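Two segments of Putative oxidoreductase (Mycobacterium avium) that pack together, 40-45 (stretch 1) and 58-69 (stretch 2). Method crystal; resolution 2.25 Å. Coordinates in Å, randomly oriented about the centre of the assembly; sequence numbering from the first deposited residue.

Stretch 1 (40-45) GVTVYD
Stretch 2 58-69: GATLADSVADVA

The most distinctive feature of this contact is the aromatic ring of Tyr44, which lies against the bend where stretch 2 leaves its strand and enters a short, weakly bonded helix. Ser64 CA sits over one face of the ring, 4.0 Å from the Tyr44 ring centroid and 28° off its normal, so a weakly polarised C-H meets the pi cloud. Ala62 O lies near the ring plane at the edge, 3.7 Å from Tyr44 CD1, where the partial positive charge of aromatic hydrogens suits a carbonyl oxygen. Tyr44 takes chi1 t (177°) and chi2 83°. Its CA-to-CB bond points toward stretch 2, and Tyr44 CE2 reaches CG2 of Val65 (chi1 t, 173°) at 3.8 Å.

The ring extends past the end of a parallel pairing of two strands, residues 41-44 and 60-61. Stretch 1 is extended throughout the strand, with phi/psi of -132/142, -113/127, -118/154 and -146/135 from Val41 to Tyr44. Thr60 (-84/140) and Leu61 (-103/117) run in the same direction, and Ala62 (-76/155) continues the extended path. The register sets Thr42 beside Thr60, CA to CA 4.4 Å, and Val43 beside Leu61, CA to CA 5.2 Å. Three backbone hydrogen bonds fix it: Thr60 N to Val41 O (2.9 Å, 158°), Val43 N to Thr60 O (2.7 Å, 163°) and Ala62 N to Val43 O (2.8 Å, 164°). Thr60 thus donates to Val41 and accepts from Val43, while Val43 bonds to both Thr60 and Ala62, the staggered pattern of a parallel ladder. Thr42 CA adds a C-H contact to Thr60 O at 3.2 Å.

Side chains alternate between the two faces of the sheet. Thr42 and Thr60, both m (-62° and -54°), share one face, with Thr42 OG1 3.7 Å from Thr60 CB; beta-branched residues favour extended backbone. Thr42 CG2 also comes within 3.8 Å of Ala62 CB. Val43 and Leu61 share the other face. Val43 is m (-61°), Leu61 is m,t (-59°, -170°), and the leucine end bends inward, bringing its CD2 to a tight 3.3 Å from Val43 CG2. Ala59 (-80/150) contributes a small methyl group: its CB lies 3.8 Å from CG1 of Val41 (chi1 p, 63°) and 4.0 Å from Val43 CG1.

After Ala62, whose CB is 4.0 Å from Tyr44 CB, the chain turns through Asp63 (-88/-19) and Ser64 (-166/168). Ser64, chi1 p, is the helix N-cap: its OG accepts from Asp67 N at 3.1 Å, a capping bond to an amide whose backbone bond, to Ser64 O at 3.2 Å, is weak. Asp67, chi1 t, answers through its OD2, which accepts from Asp63 N at 3.1 Å. Helical angles near -64/-35 then carry Val68, chi1 t (180°), back to the strand, where its CG2 packs 3.6 Å from Tyr44 CB. Gly58 (105/12) ends a preceding helix in a Schellman motif; its positive phi suits glycine, since a CB would jam against the preceding carbonyl oxygen.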

# COMPACT_ATOMS: atom_id res chain seq x y z
N GLY B 40 -9.73 -33.52 -5.71
CA GLY B 40 -8.52 -33.75 -6.49
C GLY B 40 -8.47 -32.80 -7.68
O GLY B 40 -9.48 -32.18 -8.03
N VAL B 41 -7.30 -32.69 -8.30
CA VAL B 41 -7.14 -31.84 -9.48
C VAL B 41 -6.43 -32.58 -10.61
O VAL B 41 -5.51 -33.37 -10.37
CB VAL B 41 -6.39 -30.53 -9.14
CG1 VAL B 41 -4.97 -30.83 -8.67
CG2 VAL B 41 -6.39 -29.59 -10.34
N THR B 42 -6.88 -32.33 -11.84
CA THR B 42 -6.26 -32.85 -13.05
C THR B 42 -5.66 -31.67 -13.80
O THR B 42 -6.36 -30.70 -14.07
CB THR B 42 -7.29 -33.57 -13.94
OG1 THR B 42 -7.84 -34.69 -13.24
CG2 THR B 42 -6.65 -34.05 -15.23
N VAL B 43 -4.38 -31.77 -14.14
CA VAL B 43 -3.67 -30.63 -14.69
C VAL B 43 -3.18 -30.87 -16.10
O VAL B 43 -2.95 -32.02 -16.50
CB VAL B 43 -2.46 -30.24 -13.81
CG1 VAL B 43 -2.92 -29.85 -12.41
CG2 VAL B 43 -1.45 -31.37 -13.74
N TYR B 44 -3.01 -29.79 -16.84
CA TYR B 44 -2.37 -29.84 -18.14
C TYR B 44 -1.58 -28.57 -18.44
O TYR B 44 -2.05 -27.46 -18.22
CB TYR B 44 -3.38 -30.08 -19.26
CG TYR B 44 -2.71 -30.06 -20.61
CD1 TYR B 44 -2.07 -31.20 -21.10
CD2 TYR B 44 -2.67 -28.90 -21.37
CE1 TYR B 44 -1.44 -31.18 -22.34
CE2 TYR B 44 -2.03 -28.88 -22.60
CZ TYR B 44 -1.42 -30.02 -23.08
OH TYR B 44 -0.79 -29.99 -24.30
N ASP B 45 -0.36 -28.77 -18.94
CA ASP B 45 0.46 -27.71 -19.50
C ASP B 45 1.34 -28.37 -20.55
O ASP B 45 1.81 -29.49 -20.35
CB ASP B 45 1.30 -27.05 -18.41
CG ASP B 45 2.04 -25.82 -18.90
OD1 ASP B 45 1.73 -24.70 -18.42
OD2 ASP B 45 2.93 -25.95 -19.76
N GLY B 58 0.76 -34.77 -6.24
CA GLY B 58 -0.44 -35.63 -6.19
C GLY B 58 -1.53 -35.28 -7.18
O GLY B 58 -2.65 -35.79 -7.08
N ALA B 59 -1.22 -34.41 -8.15
CA ALA B 59 -2.19 -34.05 -9.19
C ALA B 59 -2.23 -35.14 -10.25
O ALA B 59 -1.24 -35.83 -10.48
CB ALA B 59 -1.81 -32.71 -9.81
N THR B 60 -3.39 -35.31 -10.89
CA THR B 60 -3.49 -36.18 -12.05
C THR B 60 -3.06 -35.39 -13.28
O THR B 60 -3.38 -34.21 -13.39
CB THR B 60 -4.93 -36.71 -12.26
OG1 THR B 60 -5.39 -37.33 -11.05
CG2 THR B 60 -4.97 -37.72 -13.40
N LEU B 61 -2.33 -36.04 -14.18
CA LEU B 61 -1.79 -35.37 -15.35
C LEU B 61 -2.61 -35.71 -16.59
O LEU B 61 -2.69 -36.87 -16.99
CB LEU B 61 -0.33 -35.77 -15.58
CG LEU B 61 0.64 -35.46 -14.44
CD1 LEU B 61 2.07 -35.68 -14.89
CD2 LEU B 61 0.47 -34.03 -13.92
N ALA B 62 -3.23 -34.69 -17.18
CA ALA B 62 -4.00 -34.86 -18.40
C ALA B 62 -3.06 -35.00 -19.60
O ALA B 62 -1.92 -34.53 -19.56
CB ALA B 62 -4.95 -33.68 -18.61
N ASP B 63 -3.56 -35.65 -20.64
CA ASP B 63 -2.80 -35.85 -21.87
C ASP B 63 -3.01 -34.68 -22.83
O ASP B 63 -2.22 -34.47 -23.75
CB ASP B 63 -3.24 -37.15 -22.56
CG ASP B 63 -2.86 -38.39 -21.76
OD1 ASP B 63 -1.77 -38.41 -21.15
OD2 ASP B 63 -3.65 -39.36 -21.76
N SER B 64 -4.08 -33.91 -22.60
CA SER B 64 -4.48 -32.84 -23.50
C SER B 64 -5.50 -31.93 -22.84
O SER B 64 -6.04 -32.25 -21.78
CB SER B 64 -5.08 -33.44 -24.78
OG SER B 64 -6.25 -34.19 -24.49
N VAL B 65 -5.76 -30.78 -23.46
CA VAL B 65 -6.82 -29.88 -23.01
C VAL B 65 -8.18 -30.57 -23.09
O VAL B 65 -9.04 -30.37 -22.23
CB VAL B 65 -6.84 -28.58 -23.84
CG1 VAL B 65 -8.05 -27.72 -23.46
CG2 VAL B 65 -5.55 -27.79 -23.64
N ALA B 66 -8.37 -31.39 -24.12
CA ALA B 66 -9.62 -32.13 -24.31
C ALA B 66 -9.86 -33.14 -23.19
O ALA B 66 -11.00 -33.41 -22.81
CB ALA B 66 -9.62 -32.84 -25.67
N ASP B 67 -8.77 -33.71 -22.67
CA ASP B 67 -8.82 -34.63 -21.54
C ASP B 67 -9.33 -33.92 -20.28
O ASP B 67 -10.14 -34.47 -19.53
CB ASP B 67 -7.43 -35.23 -21.29
CG ASP B 67 -7.46 -36.46 -20.39
OD1 ASP B 67 -8.56 -36.95 -20.05
OD2 ASP B 67 -6.36 -36.94 -20.02
N VAL B 68 -8.86 -32.70 -20.07
CA VAL B 68 -9.21 -31.91 -18.88
C VAL B 68 -10.71 -31.57 -18.84
O VAL B 68 -11.27 -31.37 -17.76
CB VAL B 68 -8.38 -30.60 -18.81
CG1 VAL B 68 -8.75 -29.78 -17.59
CG2 VAL B 68 -6.89 -30.92 -18.80
N ALA B 69 -11.35 -31.54 -20.00
CA ALA B 69 -12.78 -31.21 -20.12
C ALA B 69 -13.73 -32.13 -19.34
O ALA B 69 -14.89 -31.79 -19.16
CB ALA B 69 -13.19 -31.17 -21.59